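Local structure of profilin (Schizosaccharomyces pombe, 3D9Y) at residues Glu104-Pro108 with Gly109-Lys113; Cys90-Lys94 with Leu95-Val99; Ile72-Gly76 with Arg77-Gly81. The protein binds monomeric actin and so regulates actin assembly, is essential for cytokinesis in fission yeast, and also binds the membrane lipid PIP2. All coordinates share one frame; numbering follows the deposited sequence.

Contact 1 (Glu104-Pro108 with Gly109-Lys113)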
loop_
_atom_site.group_PDB
_atom_site.type_symbol
_atom_site.label_atom_id
_atom_site.label_comp_id
_atom_site.label_asym_id
_atom_site.label_seq_id
_atom_site.Cartn_x
_atom_site.Cartn_y
_atom_site.Cartn_z
ATOM N N GLU A 104 15.215 -0.396 -4.947
ATOM C CA GLU A 104 16.186 0.704 -4.848
ATOM C C GLU A 104 16.250 1.621 -6.078
ATOM O O GLU A 104 16.626 2.793 -5.972
ATOM C CB GLU A 104 17.599 0.163 -4.547
ATOM C CG GLU A 104 18.177 -0.771 -5.618
ATOM C CD GLU A 104 19.691 -0.894 -5.557
ATOM O OE1 GLU A 104 20.272 -0.731 -4.460
ATOM O OE2 GLU A 104 20.310 -1.154 -6.609
ATOM N N THR A 105 15.879 1.096 -7.235
ATOM C CA THR A 105 16.087 1.816 -8.485
ATOM C C THR A 105 14.972 2.813 -8.828
ATOM O O THR A 105 15.110 3.599 -9.770
ATOM C CB THR A 105 16.321 0.829 -9.650
ATOM O OG1 THR A 105 16.596 1.557 -10.855
ATOM C CG2 THR A 105 15.133 -0.094 -9.838
ATOM N N THR A 106 13.872 2.803 -8.083
ATOM C CA THR A 106 12.814 3.770 -8.369
ATOM C C THR A 106 12.774 4.827 -7.266
ATOM O O THR A 106 12.978 4.527 -6.089
ATOM C CB THR A 106 11.423 3.102 -8.668
ATOM O OG1 THR A 106 10.458 3.438 -7.666
ATOM C CG2 THR A 106 11.536 1.598 -8.817
ATOM N N LEU A 107 12.563 6.074 -7.674
ATOM C CA LEU A 107 12.463 7.189 -6.731
ATOM C C LEU A 107 11.198 6.992 -5.906
ATOM O O LEU A 107 10.172 6.592 -6.458
ATOM C CB LEU A 107 12.390 8.514 -7.495
ATOM C CG LEU A 107 13.634 8.901 -8.301
ATOM C CD1 LEU A 107 13.300 9.837 -9.473
ATOM C CD2 LEU A 107 14.673 9.526 -7.391
ATOM N N PRO A 108 11.258 7.261 -4.583
ATOM C CA PRO A 108 10.077 7.126 -3.721
ATOM C C PRO A 108 8.912 7.973 -4.231
ATOM O O PRO A 108 7.745 7.561 -4.136
ATOM C CB PRO A 108 10.574 7.628 -2.356
ATOM C CG PRO A 108 12.043 7.472 -2.407
ATOM C CD PRO A 108 12.442 7.702 -3.821
ATOM N N GLY A 109 9.244 9.141 -4.774
ATOM C CA GLY A 109 8.279 10.014 -5.404
ATOM C C GLY A 109 7.565 9.342 -6.554
ATOM O O GLY A 109 6.379 9.583 -6.751
ATOM N N GLU A 110 8.284 8.514 -7.320
ATOM C CA GLU A 110 7.685 7.776 -8.441
ATOM C C GLU A 110 6.637 6.768 -7.997
ATOM O O GLU A 110 5.539 6.759 -8.521
ATOM C CB GLU A 110 8.744 7.022 -9.243
ATOM C CG GLU A 110 9.512 7.867 -10.214
ATOM C CD GLU A 110 10.548 7.051 -10.957
ATOM O OE1 GLU A 110 11.429 6.469 -10.278
ATOM O OE2 GLU A 110 10.475 6.995 -12.208
ATOM N N ALA A 111 6.987 5.918 -7.033
ATOM C CA ALA A 111 6.048 4.907 -6.540
ATOM C C ALA A 111 4.845 5.575 -5.884
ATOM O O ALA A 111 3.707 5.148 -6.092
ATOM C CB ALA A 111 6.730 3.959 -5.565
ATOM N N ALA A 112 5.085 6.631 -5.113
ATOM C CA ALA A 112 3.978 7.387 -4.528
ATOM C C ALA A 112 3.053 7.970 -5.594
ATOM O O ALA A 112 1.833 7.865 -5.487
ATOM C CB ALA A 112 4.500 8.486 -3.632
ATOM N N LYS A 113 3.625 8.604 -6.615
ATOM C CA LYS A 113 2.820 9.273 -7.649
ATOM C C LYS A 113 1.936 8.263 -8.382
ATOM O O LYS A 113 0.746 8.494 -8.576
ATOM C CB LYS A 113 3.717 10.021 -8.643
ATOM C CG LYS A 113 4.252 11.348 -8.095
ATOM C CD LYS A 113 5.497 11.840 -8.849
ATOM C CE LYS A 113 6.177 12.993 -8.126
ATOM N NZ LYS A 113 7.617 13.151 -8.507
HETATM O O HOH W 1 13.395 5.298 -11.713
#

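Contact 2 (Cys90-Lys94 with Leu95-Val99)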
loop_
_atom_site.group_PDB
_atom_site.type_symbol
_atom_site.label_atom_id
_atom_site.label_comp_id
_atom_site.label_asym_id
_atom_site.label_seq_id
_atom_site.Cartn_x
_atom_site.Cartn_y
_atom_site.Cartn_z
ATOM N N CYS A 90 1.283 3.004 0.868
ATOM C CA CYS A 90 -0.075 2.563 1.161
ATOM C C CYS A 90 -1.034 3.748 1.024
ATOM O O CYS A 90 -0.841 4.778 1.656
ATOM C CB CYS A 90 -0.159 2.010 2.569
ATOM S SG CYS A 90 0.996 0.678 2.920
ATOM N N VAL A 91 -2.085 3.577 0.227
ATOM C CA VAL A 91 -2.998 4.674 -0.061
ATOM C C VAL A 91 -4.437 4.174 0.024
ATOM O O VAL A 91 -4.815 3.202 -0.640
ATOM C CB VAL A 91 -2.727 5.293 -1.431
ATOM C CG1 VAL A 91 -3.593 6.533 -1.636
ATOM C CG2 VAL A 91 -1.252 5.670 -1.558
ATOM N N ALA A 92 -5.234 4.849 0.846
ATOM C CA ALA A 92 -6.627 4.457 1.060
ATOM C C ALA A 92 -7.579 5.142 0.075
ATOM O O ALA A 92 -7.455 6.337 -0.210
ATOM C CB ALA A 92 -7.030 4.765 2.500
ATOM N N THR A 93 -8.525 4.369 -0.448
ATOM C CA THR A 93 -9.625 4.896 -1.265
ATOM C C THR A 93 -10.891 4.859 -0.406
ATOM O O THR A 93 -10.804 4.722 0.816
ATOM C CB THR A 93 -9.802 4.089 -2.583
ATOM O OG1 THR A 93 -10.263 2.758 -2.305
ATOM C CG2 THR A 93 -8.504 4.016 -3.352
ATOM N N LYS A 94 -12.067 4.981 -1.019
ATOM C CA LYS A 94 -13.308 4.921 -0.259
ATOM C C LYS A 94 -13.492 3.542 0.363
ATOM O O LYS A 94 -13.844 3.424 1.537
ATOM C CB LYS A 94 -14.506 5.269 -1.147
ATOM C CG LYS A 94 -15.791 5.506 -0.373
ATOM C CD LYS A 94 -16.954 5.883 -1.280
ATOM C CE LYS A 94 -17.564 4.664 -1.963
ATOM N NZ LYS A 94 -18.755 5.003 -2.802
ATOM N N LEU A 95 -13.235 2.506 -0.427
ATOM C CA LEU A 95 -13.494 1.125 -0.032
ATOM C C LEU A 95 -12.249 0.243 0.110
ATOM O O LEU A 95 -12.351 -0.870 0.625
ATOM C CB LEU A 95 -14.446 0.484 -1.048
ATOM C CG LEU A 95 -15.788 1.195 -1.261
ATOM C CD1 LEU A 95 -16.624 0.434 -2.273
ATOM C CD2 LEU A 95 -16.558 1.366 0.043
ATOM N N CYS A 96 -11.082 0.721 -0.337
ATOM C CA CYS A 96 -9.860 -0.095 -0.323
ATOM C C CYS A 96 -8.583 0.642 0.096
ATOM O O CYS A 96 -8.576 1.869 0.301
ATOM C CB CYS A 96 -9.641 -0.777 -1.682
ATOM S SG CYS A 96 -10.806 -0.297 -2.995
ATOM N N ILE A 97 -7.523 -0.147 0.265
ATOM C CA ILE A 97 -6.166 0.353 0.443
ATOM C C ILE A 97 -5.257 -0.297 -0.603
ATOM O O ILE A 97 -5.189 -1.519 -0.690
ATOM C CB ILE A 97 -5.601 0.011 1.834
ATOM C CG1 ILE A 97 -6.501 0.556 2.948
ATOM C CG2 ILE A 97 -4.176 0.539 1.970
ATOM C CD1 ILE A 97 -6.340 -0.172 4.272
ATOM N N LEU A 98 -4.562 0.530 -1.380
ATOM C CA LEU A 98 -3.548 0.052 -2.314
ATOM C C LEU A 98 -2.216 -0.036 -1.561
ATOM O O LEU A 98 -1.874 0.877 -0.821
ATOM C CB LEU A 98 -3.411 1.026 -3.476
ATOM C CG LEU A 98 -4.681 1.377 -4.254
ATOM C CD1 LEU A 98 -4.341 2.270 -5.427
ATOM C CD2 LEU A 98 -5.397 0.141 -4.722
ATOM N N VAL A 99 -1.517 -1.150 -1.725
ATOM C CA VAL A 99 -0.209 -1.368 -1.124
ATOM C C VAL A 99 0.820 -1.632 -2.236
ATOM O O VAL A 99 0.722 -2.643 -2.938
ATOM C CB VAL A 99 -0.263 -2.565 -0.177
ATOM C CG1 VAL A 99 1.073 -2.804 0.482
ATOM C CG2 VAL A 99 -1.348 -2.359 0.885
#

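Contact 3 (Ile72-Gly76 with Arg77-Gly81)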
loop_
_atom_site.group_PDB
_atom_site.type_symbol
_atom_site.label_atom_id
_atom_site.label_comp_id
_atom_site.label_asym_id
_atom_site.label_seq_id
_atom_site.Cartn_x
_atom_site.Cartn_y
_atom_site.Cartn_z
ATOM N N ILE A 72 7.650 6.960 7.251
ATOM C CA ILE A 72 8.148 8.288 6.868
ATOM C C ILE A 72 7.028 9.292 6.576
ATOM O O ILE A 72 7.248 10.506 6.588
ATOM C CB ILE A 72 9.144 8.220 5.683
ATOM C CG1 ILE A 72 8.470 7.664 4.427
ATOM C CG2 ILE A 72 10.391 7.410 6.098
ATOM C CD1 ILE A 72 9.243 7.849 3.168
ATOM N N ARG A 73 5.827 8.777 6.325
ATOM C CA ARG A 73 4.638 9.603 6.191
ATOM C C ARG A 73 3.447 8.831 6.723
ATOM O O ARG A 73 3.306 7.633 6.455
ATOM C CB ARG A 73 4.402 9.987 4.732
ATOM C CG ARG A 73 3.114 10.781 4.507
ATOM C CD ARG A 73 3.081 11.404 3.118
ATOM N NE ARG A 73 4.098 12.439 2.951
ATOM C CZ ARG A 73 4.035 13.669 3.465
ATOM N NH1 ARG A 73 2.998 14.050 4.205
ATOM N NH2 ARG A 73 5.027 14.523 3.253
ATOM N N ALA A 74 2.607 9.512 7.501
ATOM C CA ALA A 74 1.333 8.936 7.936
ATOM C C ALA A 74 0.278 10.034 8.113
ATOM O O ALA A 74 0.394 10.898 8.989
ATOM C CB ALA A 74 1.519 8.137 9.204
ATOM N N GLU A 75 -0.725 10.004 7.236
ATOM C CA GLU A 75 -1.879 10.888 7.303
ATOM C C GLU A 75 -3.128 10.032 6.997
ATOM O O GLU A 75 -3.027 8.799 6.808
ATOM C CB GLU A 75 -1.765 12.045 6.289
ATOM C CG GLU A 75 -0.363 12.410 5.822
ATOM C CD GLU A 75 -0.338 13.216 4.536
ATOM O OE1 GLU A 75 -0.682 12.671 3.456
ATOM O OE2 GLU A 75 0.045 14.401 4.589
ATOM N N GLY A 76 -4.283 10.677 6.919
ATOM C CA GLY A 76 -5.555 9.964 6.781
ATOM C C GLY A 76 -5.726 9.148 5.520
ATOM O O GLY A 76 -6.585 8.253 5.461
ATOM N N ARG A 77 -4.971 9.481 4.482
ATOM C CA ARG A 77 -5.081 8.796 3.196
ATOM C C ARG A 77 -3.803 8.060 2.767
ATOM O O ARG A 77 -3.853 7.165 1.929
ATOM C CB ARG A 77 -5.454 9.817 2.114
ATOM C CG ARG A 77 -4.993 9.418 0.733
ATOM C CD ARG A 77 -5.429 10.344 -0.341
ATOM N NE ARG A 77 -5.755 9.572 -1.532
ATOM C CZ ARG A 77 -6.978 9.135 -1.829
ATOM N NH1 ARG A 77 -8.011 9.356 -1.017
ATOM N NH2 ARG A 77 -7.168 8.452 -2.944
ATOM N N SER A 78 -2.669 8.428 3.348
ATOM C CA SER A 78 -1.364 7.981 2.858
ATOM C C SER A 78 -0.460 7.564 4.023
ATOM O O SER A 78 -0.299 8.329 4.979
ATOM C CB SER A 78 -0.703 9.121 2.072
ATOM O OG SER A 78 -1.514 9.560 0.996
ATOM N N ILE A 79 0.075 6.341 3.950
ATOM C CA ILE A 79 1.058 5.805 4.915
ATOM C C ILE A 79 2.221 5.236 4.107
ATOM O O ILE A 79 2.030 4.310 3.326
ATOM C CB ILE A 79 0.449 4.706 5.789
ATOM C CG1 ILE A 79 -0.614 5.305 6.715
ATOM C CG2 ILE A 79 1.551 3.990 6.622
ATOM C CD1 ILE A 79 -1.443 4.298 7.458
ATOM N N TYR A 80 3.395 5.841 4.247
ATOM C CA TYR A 80 4.573 5.464 3.464
ATOM C C TYR A 80 5.657 4.995 4.427
ATOM O O TYR A 80 5.813 5.555 5.511
ATOM C CB TYR A 80 5.176 6.627 2.690
ATOM C CG TYR A 80 4.309 7.382 1.699
ATOM C CD1 TYR A 80 3.051 6.924 1.300
ATOM C CD2 TYR A 80 4.769 8.569 1.158
ATOM C CE1 TYR A 80 2.272 7.644 0.377
ATOM C CE2 TYR A 80 4.006 9.299 0.246
ATOM C CZ TYR A 80 2.757 8.830 -0.145
ATOM O OH TYR A 80 2.008 9.550 -1.049
ATOM N N GLY A 81 6.436 4.013 4.003
ATOM C CA GLY A 81 7.554 3.522 4.810
ATOM C C GLY A 81 8.788 3.238 3.981
ATOM O O GLY A 81 8.731 3.170 2.739
HETATM O O HOH W 2 -1.717 12.203 1.096
#

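Contact 1 (Glu104-Pro108 with Gly109-Lys113)
Glu110 folds its side chain back over the start of its own helix and takes the backbone N-H of Leu107, the N-cap residue, at 2.9 Å from N to OE1 with an angle of 153° at the hydrogen. OE1 receives this proton on its anti lone pair. A water donates to the same oxygen at 2.7 Å and also reaches Thr105 O, tying the preceding loop to the carboxylate. The other oxygen, OE2, forms a salt bridge with Lys16, so both oxygens are engaged, which probably restricts rotation of the carboxylate. Its CG stands anti to the carbonyl carbon (chi1 -80°), and the extended chain beyond brings OE1 within reach of the N-cap.

This is the glutamate half of a capping box; the leucine side chain at the N-cap cannot return the bond. Instead Leu107 O receives two weak bonds, from Glu110 N at 2.8 Å and Ala111 N at 3.3 Å. The first full-strength i to i-4 bond of this stretch is Ala112 N to Pro108 O at 3.0 Å. Further out, the Leu107 side chain passes across that of Glu110, CB 4.0 Å from CG, while Thr106 CB approaches OE1 at 3.7 Å.

The start of helix 108-125 lies on the central sheet, with Pro108 and Ala111 against Tyr102 of strand 96-102, and Ala111 and Ala112 against Ile89 of strand 86-92.

Contact 2 (Cys90-Lys94 with Leu95-Val99)
Val91 and Leu98 face each other as an antiparallel hydrogen-bonded pair and exchange two backbone bonds, Val91 N to Leu98 O at 2.9 Å and Leu98 N to Val91 O at 2.8 Å. Nearer the turn, Thr93 N donates to Cys96 O at 2.6 Å. Short CA-H...O contacts run between these bonds, as from Cys90 CA to Leu98 O at 3.2 Å.

One side chain joins the backbone bonding. Cys96 N donates to Thr93 OG1 at 2.9 Å, so the threonine hydroxyl oxygen accepts the N-H that the carbonyl of Thr93 would accept in a regular two-residue hairpin. OG1 sits between the backbone N and the carbonyl carbon (chi1 68°), which swings it across the mouth of the turn. The same oxygen is hydrogen-bonded to Tyr127 O, so the C-terminal residue is tied to the hairpin end. Lys94 and Leu95 fill the turn, with backbone angles of a type I turn; their side chains run alongside each other, and the lysine bends at chi3 (79°) to bring CE to 4.0 Å from Leu95 CG.

The apolar contacts are looser and belong to the non-hydrogen-bonded pairs. Cys90 SG meets Val99 CG1 at 4.3 Å, and Ala92 CB lies equally far from Ile97 CG1.

These hairpin strands occupy the middle of the profilin sheet. On the face bearing Cys90, Ala92 and Ile97, helix 41-52 packs through Leu47 and Phe51; on the reverse, Val91 meets helix 108-125 at Thr115, Glu116 and Ala119, and Leu98 touches Ile22 of strand 19-24.

Contact 3 (Ile72-Gly76 with Arg77-Gly81)
Arg77 and Gly76 form the two-residue turn between Glu75 and Ser78, and the Arg77 side chain leads away to helix 108-125. There it lies on Ala119 and Val123 and makes long, weak ion pairs with Glu116 and Asp120.

Ser78 closes the turn: Glu75 N donates to Ser78 O at 2.8 Å, answered by a weak bond of 3.5 Å from Ser78 N to Glu75 O. A water bridges the two side chains, donating to Glu75 OE1 at 2.6 Å and to Ser78 OG; OG is also hydrogen-bonded to Glu116. Ile79 turns to the other face, where its CG1 lies 4.3 Å from Ala74 CB, both residues touching Met57.

At Tyr80 the backbone N donates to Arg73 O at 2.8 Å, and its carbonyl oxygen receives Ile72 N at 2.9 Å and, weakly, Arg73 N; two residues opposite one make a classic beta bulge. Ile72 CG1 also packs on Tyr80 CB, 3.9 Å away. Arg73 CD sits over a face of the tyrosine ring, 4.1 Å from the centroid, in a CH-pi contact. The chain bends at chi3 (-67°) beyond CG, and the guanidinium ends up steep to the ring, the planes 75° apart, with NH1 in a salt bridge with Glu75 OE2 at 3.0 Å. An alanine in place of Tyr80 would strip the ring from beneath Arg73, and is likely to let that side chain swing and to leave Glu116 with the serine hydroxyl but not the tyrosine's.

The chemistry is largely polar and partly wet: an arginine-glutamate pair and a bridging water brace the hairpin end, while serine and tyrosine hydroxyls sharing Glu116 fix it to helix 108-125.

Contact 2 is the most buried of the three, near the middle of the sheet, and its side-chain packing is mostly apolar. Contacts 2 and 3 are both hairpin ends of one sheet, the first with a threonine hydroxyl at its turn, the second nearer the surface with a water bridge and a salt bridge; contact 1, also further out, is a helix cap. Strands 78-83 and 86-92 are neighbours, and Cys90 N and Ile79 O, 2.9 Å apart, are a probable hydrogen bond between them. Contact 1 meets contact 3 through packing of Ala112 CB on Tyr80 OH, but does not touch contact 2. Helix 108-125, begun in contact 1, covers a face of both hairpins.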